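Local coordinates for protein cystathionine gamma-lyase (Saccharomyces cerevisiae, PDB 1N8P) that belongs to the Cys/Met metabolism family of PLP-dependent enzymes and holds pyridoxal-5'-phosphate in an assembly of four chains, at residues A[186-189]-A[190-193]; A[226-229]-A[230-233]; A[293-296]-A[297-301]. All coordinates share one frame; numbering follows the deposited sequence.

Contact 1 of 3, residues A[186-189]-A[190-193]; sequences ISNP and LNFG
N188 and N191 meet round a tight turn, in which P189 and L190 take up 3-10 conformation. Three kinds of interaction define it.

The first is backbone hydrogen bonding. N191 N donates to N188 O over 2.9 Å with an N-H...O angle of 133°, and the donor is tilted from the carbonyl plane. F192 N reaches P189 O in a weak second bond, doubtful because the nitrogen sits too close to a neighbouring atom in the model. G193 N then bonds to L190 O at 3.0 Å. All three run from residue i+3 to i, as in a short 3-10 turn, though the backbone leaves that conformation by F192.

The second is polar side-chain bridging. N188 CG and N191 CG both lie anti to their own carbonyl carbons (chi1 -72° and -57°), which brings the two amides to one flank of the turn, with N188 CB 3.7 Å from N191 ND2. One water links them: it donates to N188 OD1 at 2.7 Å and accepts a weak bond from N191 ND2. N191 OD1 is held by N69, while N188 ND2 makes weak bonds to S187 O, L67 O and E68.

The third is the approach of an aromatic edge to carbonyl oxygens. The F192 ring presents an edge to the turn, with N188 O and P189 O both near the ring plane; its CD1 lies 3.2 Å from N188 O and its CB 3.4 Å from P189 O.

The turn belongs to the loop that runs from helix 183-186 to strand 196-200 of the large sheet. P189 and L190 both rest on V197 of that strand, P189 and F192 touch I157 at the start of helix 157-167, and L190 also lies on A70 and N219, so the loop is packed against sheet and helix together.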
loop_
_atom_site.group_PDB
_atom_site.type_symbol
_atom_site.label_atom_id
_atom_site.label_comp_id
_atom_site.label_asym_id
_atom_site.label_seq_id
_atom_site.Cartn_x
_atom_site.Cartn_y
_atom_site.Cartn_z
ATOM N N ILE A 186 -9.652 -7.322 -26.923
ATOM C CA ILE A 186 -9.748 -8.158 -28.098
ATOM C C ILE A 186 -11.127 -8.735 -28.361
ATOM O O ILE A 186 -11.479 -8.955 -29.503
ATOM C CB ILE A 186 -8.750 -9.355 -28.015
ATOM C CG1 ILE A 186 -7.314 -8.828 -27.973
ATOM C CG2 ILE A 186 -8.963 -10.322 -29.235
ATOM C CD1 ILE A 186 -6.293 -9.914 -27.901
ATOM N N SER A 187 -11.916 -8.979 -27.326
ATOM C CA SER A 187 -13.217 -9.565 -27.545
ATOM C C SER A 187 -14.248 -9.304 -26.465
ATOM O O SER A 187 -13.923 -9.055 -25.308
ATOM C CB SER A 187 -13.048 -11.061 -27.728
ATOM O OG SER A 187 -14.296 -11.680 -27.964
ATOM N N ASN A 188 -15.510 -9.385 -26.862
ATOM C CA ASN A 188 -16.640 -9.159 -25.958
ATOM C C ASN A 188 -17.687 -10.256 -26.129
ATOM O O ASN A 188 -18.724 -10.034 -26.777
ATOM C CB ASN A 188 -17.281 -7.799 -26.244
ATOM C CG ASN A 188 -16.424 -6.651 -25.800
ATOM O OD1 ASN A 188 -16.616 -5.525 -26.240
ATOM N ND2 ASN A 188 -15.488 -6.919 -24.905
ATOM N N PRO A 189 -17.432 -11.440 -25.527
ATOM C CA PRO A 189 -18.311 -12.607 -25.590
ATOM C C PRO A 189 -19.809 -12.359 -25.410
ATOM O O PRO A 189 -20.606 -13.112 -25.958
ATOM C CB PRO A 189 -17.717 -13.540 -24.528
ATOM C CG PRO A 189 -16.276 -13.228 -24.600
ATOM C CD PRO A 189 -16.258 -11.730 -24.679
ATOM N N LEU A 190 -20.214 -11.334 -24.662
ATOM C CA LEU A 190 -21.662 -11.098 -24.512
ATOM C C LEU A 190 -22.285 -10.833 -25.885
ATOM O O LEU A 190 -23.344 -11.373 -26.201
ATOM C CB LEU A 190 -21.964 -9.924 -23.578
ATOM C CG LEU A 190 -21.429 -10.103 -22.170
ATOM C CD1 LEU A 190 -22.032 -9.048 -21.230
ATOM C CD2 LEU A 190 -21.737 -11.526 -21.724
ATOM N N ASN A 191 -21.611 -10.025 -26.703
ATOM C CA ASN A 191 -22.084 -9.710 -28.043
ATOM C C ASN A 191 -22.148 -10.952 -28.885
ATOM O O ASN A 191 -22.205 -10.872 -30.101
ATOM C CB ASN A 191 -21.153 -8.728 -28.732
ATOM C CG ASN A 191 -20.988 -7.468 -27.961
ATOM O OD1 ASN A 191 -21.685 -7.250 -26.965
ATOM N ND2 ASN A 191 -20.067 -6.611 -28.404
ATOM N N PHE A 192 -22.124 -12.110 -28.255
ATOM C CA PHE A 192 -22.169 -13.349 -29.015
ATOM C C PHE A 192 -23.003 -14.404 -28.317
ATOM O O PHE A 192 -22.728 -15.601 -28.437
ATOM C CB PHE A 192 -20.758 -13.893 -29.264
ATOM C CG PHE A 192 -19.863 -12.939 -30.014
ATOM C CD1 PHE A 192 -19.121 -11.974 -29.328
ATOM C CD2 PHE A 192 -19.782 -12.990 -31.407
ATOM C CE1 PHE A 192 -18.320 -11.084 -30.010
ATOM C CE2 PHE A 192 -18.976 -12.092 -32.120
ATOM C CZ PHE A 192 -18.243 -11.137 -31.429
ATOM N N GLY A 193 -24.021 -13.943 -27.589
ATOM C CA GLY A 193 -24.907 -14.849 -26.891
ATOM C C GLY A 193 -24.144 -15.628 -25.862
ATOM O O GLY A 193 -23.791 -16.784 -26.059
HETATM O O HOH W 1 -18.382 -4.591 -28.010
#

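Contact 2 of 3, residues A[226-229]-A[230-233]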
loop_
_atom_site.group_PDB
_atom_site.type_symbol
_atom_site.label_atom_id
_atom_site.label_comp_id
_atom_site.label_asym_id
_atom_site.label_seq_id
_atom_site.Cartn_x
_atom_site.Cartn_y
_atom_site.Cartn_z
ATOM N N ARG A 226 -28.625 -12.315 -7.969
ATOM C CA ARG A 226 -28.484 -13.555 -7.219
ATOM C C ARG A 226 -26.983 -13.637 -6.908
ATOM O O ARG A 226 -26.572 -13.682 -5.742
ATOM C CB ARG A 226 -28.893 -14.749 -8.086
ATOM C CG ARG A 226 -30.384 -15.021 -8.132
ATOM C CD ARG A 226 -30.794 -15.735 -9.415
ATOM N NE ARG A 226 -29.949 -16.871 -9.780
ATOM C CZ ARG A 226 -29.913 -17.387 -11.006
ATOM N NH1 ARG A 226 -30.677 -16.867 -11.969
ATOM N NH2 ARG A 226 -29.105 -18.409 -11.284
ATOM N N LEU A 227 -26.179 -13.625 -7.979
ATOM C CA LEU A 227 -24.720 -13.689 -7.900
ATOM C C LEU A 227 -24.113 -12.658 -6.929
ATOM O O LEU A 227 -23.151 -12.958 -6.223
ATOM C CB LEU A 227 -24.135 -13.515 -9.307
ATOM C CG LEU A 227 -23.296 -14.640 -9.950
ATOM C CD1 LEU A 227 -23.761 -16.018 -9.527
ATOM C CD2 LEU A 227 -23.386 -14.504 -11.460
ATOM N N GLN A 228 -24.650 -11.443 -6.890
ATOM C CA GLN A 228 -24.127 -10.457 -5.949
ATOM C C GLN A 228 -24.545 -10.891 -4.542
ATOM O O GLN A 228 -23.852 -10.589 -3.555
ATOM C CB GLN A 228 -24.694 -9.066 -6.238
ATOM C CG GLN A 228 -24.691 -8.133 -5.036
ATOM C CD GLN A 228 -25.368 -6.800 -5.322
ATOM O OE1 GLN A 228 -24.765 -5.887 -5.879
ATOM N NE2 GLN A 228 -26.636 -6.692 -4.950
ATOM N N PHE A 229 -25.683 -11.595 -4.447
ATOM C CA PHE A 229 -26.154 -12.046 -3.148
ATOM C C PHE A 229 -25.076 -12.971 -2.619
ATOM O O PHE A 229 -24.397 -12.627 -1.669
ATOM C CB PHE A 229 -27.502 -12.785 -3.232
ATOM C CG PHE A 229 -28.004 -13.289 -1.883
ATOM C CD1 PHE A 229 -28.762 -12.475 -1.048
ATOM C CD2 PHE A 229 -27.670 -14.566 -1.431
ATOM C CE1 PHE A 229 -29.177 -12.923 0.214
ATOM C CE2 PHE A 229 -28.082 -15.013 -0.169
ATOM C CZ PHE A 229 -28.834 -14.190 0.651
ATOM N N LEU A 230 -24.903 -14.129 -3.250
ATOM C CA LEU A 230 -23.870 -15.078 -2.829
ATOM C C LEU A 230 -22.590 -14.331 -2.429
ATOM O O LEU A 230 -21.979 -14.629 -1.392
ATOM C CB LEU A 230 -23.540 -16.052 -3.967
ATOM C CG LEU A 230 -24.554 -17.154 -4.269
ATOM C CD1 LEU A 230 -24.263 -17.774 -5.601
ATOM C CD2 LEU A 230 -24.490 -18.217 -3.182
ATOM N N GLN A 231 -22.210 -13.347 -3.248
ATOM C CA GLN A 231 -21.010 -12.546 -3.015
ATOM C C GLN A 231 -21.028 -11.954 -1.619
ATOM O O GLN A 231 -20.123 -12.191 -0.815
ATOM C CB GLN A 231 -20.912 -11.408 -4.038
ATOM C CG GLN A 231 -19.678 -10.517 -3.904
ATOM C CD GLN A 231 -19.930 -9.122 -4.451
ATOM O OE1 GLN A 231 -19.059 -8.512 -5.063
ATOM N NE2 GLN A 231 -21.135 -8.604 -4.217
ATOM N N ASN A 232 -22.069 -11.182 -1.331
ATOM C CA ASN A 232 -22.180 -10.544 -0.036
ATOM C C ASN A 232 -22.235 -11.556 1.102
ATOM O O ASN A 232 -21.697 -11.319 2.178
ATOM C CB ASN A 232 -23.423 -9.668 -0.005
ATOM C CG ASN A 232 -23.625 -9.011 1.328
ATOM O OD1 ASN A 232 -23.048 -7.966 1.596
ATOM N ND2 ASN A 232 -24.441 -9.627 2.185
ATOM N N ALA A 233 -22.857 -12.699 0.852
ATOM C CA ALA A 233 -23.030 -13.718 1.886
ATOM C C ALA A 233 -21.876 -14.675 2.093
ATOM O O ALA A 233 -21.676 -15.157 3.207
ATOM C CB ALA A 233 -24.338 -14.531 1.634
#
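Q228 and Q231 both send CG away from the backbone N (chi1 156° and -179°) and continue as extended chains; the two chains run at a slant to each other, and their terminal amides end nearly parallel. Q228 CG passes 3.7 Å from Q231 NE2. That same nitrogen turns back to Q228 O in a weak hydrogen bond of 3.4 Å, long but fairly straight, so the Q228 carbonyl has a side-chain donor besides its helical one. F229 takes a similar first torsion, and its ring comes obliquely to A233, with F229 CE2 4.2 Å from A233 CB. L230 is rotated the other way, CG beside the backbone N, and its CD1 meets L227 CD1 at 4.3 Å.

The main chain supplies the regular i to i+4 bonds that set the spacing of these side chains. N232 N donates to Q228 O at 2.9 Å and 167°, the straightest of them, and A233 N reaches F229 O at 3.0 Å. Q231 N bonds to L227 O, and L230 N to R226 O, whose position is less sure.

Outside partners distinguish the helix faces: L227 and L230 pack on T85 of helix 79-88, Q231 touches R57 and E61 of helix 55-67, and N232 lies against R108 of the second subunit. The arrangement is that of a standard alpha-helix, 221-234, following antiparallel strand 214-218 and covering strand 72-76 in the large-domain sheet of a fold-type I PLP-dependent enzyme.

Contact 3 of 3, residues A[293-296]-A[297-301]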
loop_
_atom_site.group_PDB
_atom_site.type_symbol
_atom_site.label_atom_id
_atom_site.label_comp_id
_atom_site.label_asym_id
_atom_site.label_seq_id
_atom_site.Cartn_x
_atom_site.Cartn_y
_atom_site.Cartn_z
ATOM N N ASP A 293 -11.929 -18.495 -38.986
ATOM C CA ASP A 293 -13.197 -17.895 -39.390
ATOM C C ASP A 293 -13.867 -17.265 -38.176
ATOM O O ASP A 293 -14.444 -16.187 -38.269
ATOM C CB ASP A 293 -14.101 -18.960 -40.037
ATOM C CG ASP A 293 -14.654 -19.999 -39.026
ATOM O OD1 ASP A 293 -13.870 -20.717 -38.348
ATOM O OD2 ASP A 293 -15.899 -20.102 -38.931
ATOM N N VAL A 294 -13.756 -17.943 -37.034
ATOM C CA VAL A 294 -14.329 -17.473 -35.772
ATOM C C VAL A 294 -13.534 -16.287 -35.225
ATOM O O VAL A 294 -14.088 -15.314 -34.710
ATOM C CB VAL A 294 -14.320 -18.590 -34.725
ATOM C CG1 VAL A 294 -14.939 -18.097 -33.447
ATOM C CG2 VAL A 294 -15.053 -19.793 -35.259
ATOM N N VAL A 295 -12.219 -16.396 -35.346
ATOM C CA VAL A 295 -11.299 -15.375 -34.912
ATOM C C VAL A 295 -11.776 -14.074 -35.529
ATOM O O VAL A 295 -12.061 -13.120 -34.824
ATOM C CB VAL A 295 -9.896 -15.737 -35.403
ATOM C CG1 VAL A 295 -8.959 -14.537 -35.314
ATOM C CG2 VAL A 295 -9.378 -16.903 -34.587
ATOM N N LEU A 296 -11.903 -14.074 -36.857
ATOM C CA LEU A 296 -12.351 -12.912 -37.627
ATOM C C LEU A 296 -13.732 -12.350 -37.266
ATOM O O LEU A 296 -14.082 -11.262 -37.730
ATOM C CB LEU A 296 -12.340 -13.241 -39.113
ATOM C CG LEU A 296 -11.002 -13.410 -39.813
ATOM C CD1 LEU A 296 -11.205 -13.931 -41.236
ATOM C CD2 LEU A 296 -10.296 -12.077 -39.827
ATOM N N LYS A 297 -14.513 -13.087 -36.472
ATOM C CA LYS A 297 -15.840 -12.632 -36.062
ATOM C C LYS A 297 -15.945 -12.326 -34.571
ATOM O O LYS A 297 -16.860 -11.614 -34.141
ATOM C CB LYS A 297 -16.921 -13.658 -36.450
ATOM C CG LYS A 297 -16.571 -15.111 -36.181
ATOM C CD LYS A 297 -17.802 -16.035 -36.143
ATOM C CE LYS A 297 -18.621 -16.018 -37.418
ATOM N NZ LYS A 297 -19.724 -17.051 -37.383
ATOM N N GLN A 298 -15.011 -12.844 -33.775
ATOM C CA GLN A 298 -15.048 -12.597 -32.333
ATOM C C GLN A 298 -13.913 -11.705 -31.803
ATOM O O GLN A 298 -14.095 -10.983 -30.816
ATOM C CB GLN A 298 -15.073 -13.931 -31.584
ATOM C CG GLN A 298 -16.475 -14.423 -31.341
ATOM C CD GLN A 298 -16.544 -15.841 -30.823
ATOM O OE1 GLN A 298 -17.620 -16.307 -30.451
ATOM N NE2 GLN A 298 -15.411 -16.541 -30.800
ATOM N N HIS A 299 -12.765 -11.749 -32.479
ATOM C CA HIS A 299 -11.585 -10.992 -32.118
ATOM C C HIS A 299 -11.470 -9.629 -32.784
ATOM O O HIS A 299 -11.538 -9.534 -33.995
ATOM C CB HIS A 299 -10.322 -11.758 -32.518
ATOM C CG HIS A 299 -10.139 -13.057 -31.811
ATOM N ND1 HIS A 299 -8.891 -13.567 -31.515
ATOM C CD2 HIS A 299 -11.034 -13.939 -31.318
ATOM C CE1 HIS A 299 -9.028 -14.706 -30.860
ATOM N NE2 HIS A 299 -10.318 -14.955 -30.728
ATOM N N ARG A 300 -11.222 -8.584 -32.002
ATOM C CA ARG A 300 -11.024 -7.253 -32.562
ATOM C C ARG A 300 -9.842 -7.245 -33.549
ATOM O O ARG A 300 -8.763 -7.775 -33.266
ATOM C CB ARG A 300 -10.723 -6.243 -31.466
ATOM C CG ARG A 300 -10.376 -4.864 -32.006
ATOM C CD ARG A 300 -9.929 -3.965 -30.864
ATOM N NE ARG A 300 -10.923 -3.951 -29.797
ATOM C CZ ARG A 300 -11.844 -3.014 -29.670
ATOM N NH1 ARG A 300 -11.873 -2.025 -30.546
ATOM N NH2 ARG A 300 -12.731 -3.075 -28.682
ATOM N N ASP A 301 -10.060 -6.631 -34.709
ATOM C CA ASP A 301 -9.044 -6.516 -35.741
ATOM C C ASP A 301 -8.355 -7.820 -36.082
ATOM O O ASP A 301 -7.378 -7.846 -36.830
ATOM C CB ASP A 301 -8.023 -5.478 -35.321
ATOM C CG ASP A 301 -8.618 -4.105 -35.247
ATOM O OD1 ASP A 301 -9.188 -3.672 -36.260
ATOM O OD2 ASP A 301 -8.527 -3.456 -34.189
#
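V294 and Q298 project in the same direction, one next to the other, with V294 CG1 alongside the glutamine amide and nearest to Q298 NE2. The amide itself is fixed from outside the helix: I157 N bonds to its OE1, and its NE2 bonds to T155 O.

V295 and H299 are set differently. H299 CG stands beside its own backbone N (chi1 -64°), and the ring turns one face to V295, whose CA makes a CH-pi contact 4.2 Å from the ring centroid, 23° off the normal. V295 CG1 adds an approach of 3.9 Å to H299 ND1.

K297 runs back along the helix, its CD 3.8 Å from V294 CA; a bend at chi3 precedes NZ, which forms a salt bridge with D156.

V295 O collects two donors where the helix ends. H299 N lies in the carbonyl plane at 2.8 Å and 160°, whereas Q298 N, at 3.1 Å, sits well above that plane.

Chemically, the last turn combines apolar valines with polar groups whose bonding is completed elsewhere. Because H299 ND1 bonds to L303 O, a carbonyl that can only accept, that nitrogen probably carries a hydrogen.

In the fold
Contacts 1 and 3 are neighbours, with centres about 10 Å apart, and they touch directly: S187 OG is hydrogen-bonded to Q298 O, R300 N probably to I186 O, and the F192 ring packs on Q298. Both also use I157 at the start of helix 157-167. Contact 2 is remote from both, its centre about 24 Å from that of contact 1 and 34 Å from that of contact 3. Contact 1 is a surface turn with a water bridge; contacts 2 and 3 are partly buried helical turns. Segment 226-233, inside helix 221-234, shows regular i to i+4 bonding and meets the second subunit, whereas 293-301 marks a helix end with a shared acceptor.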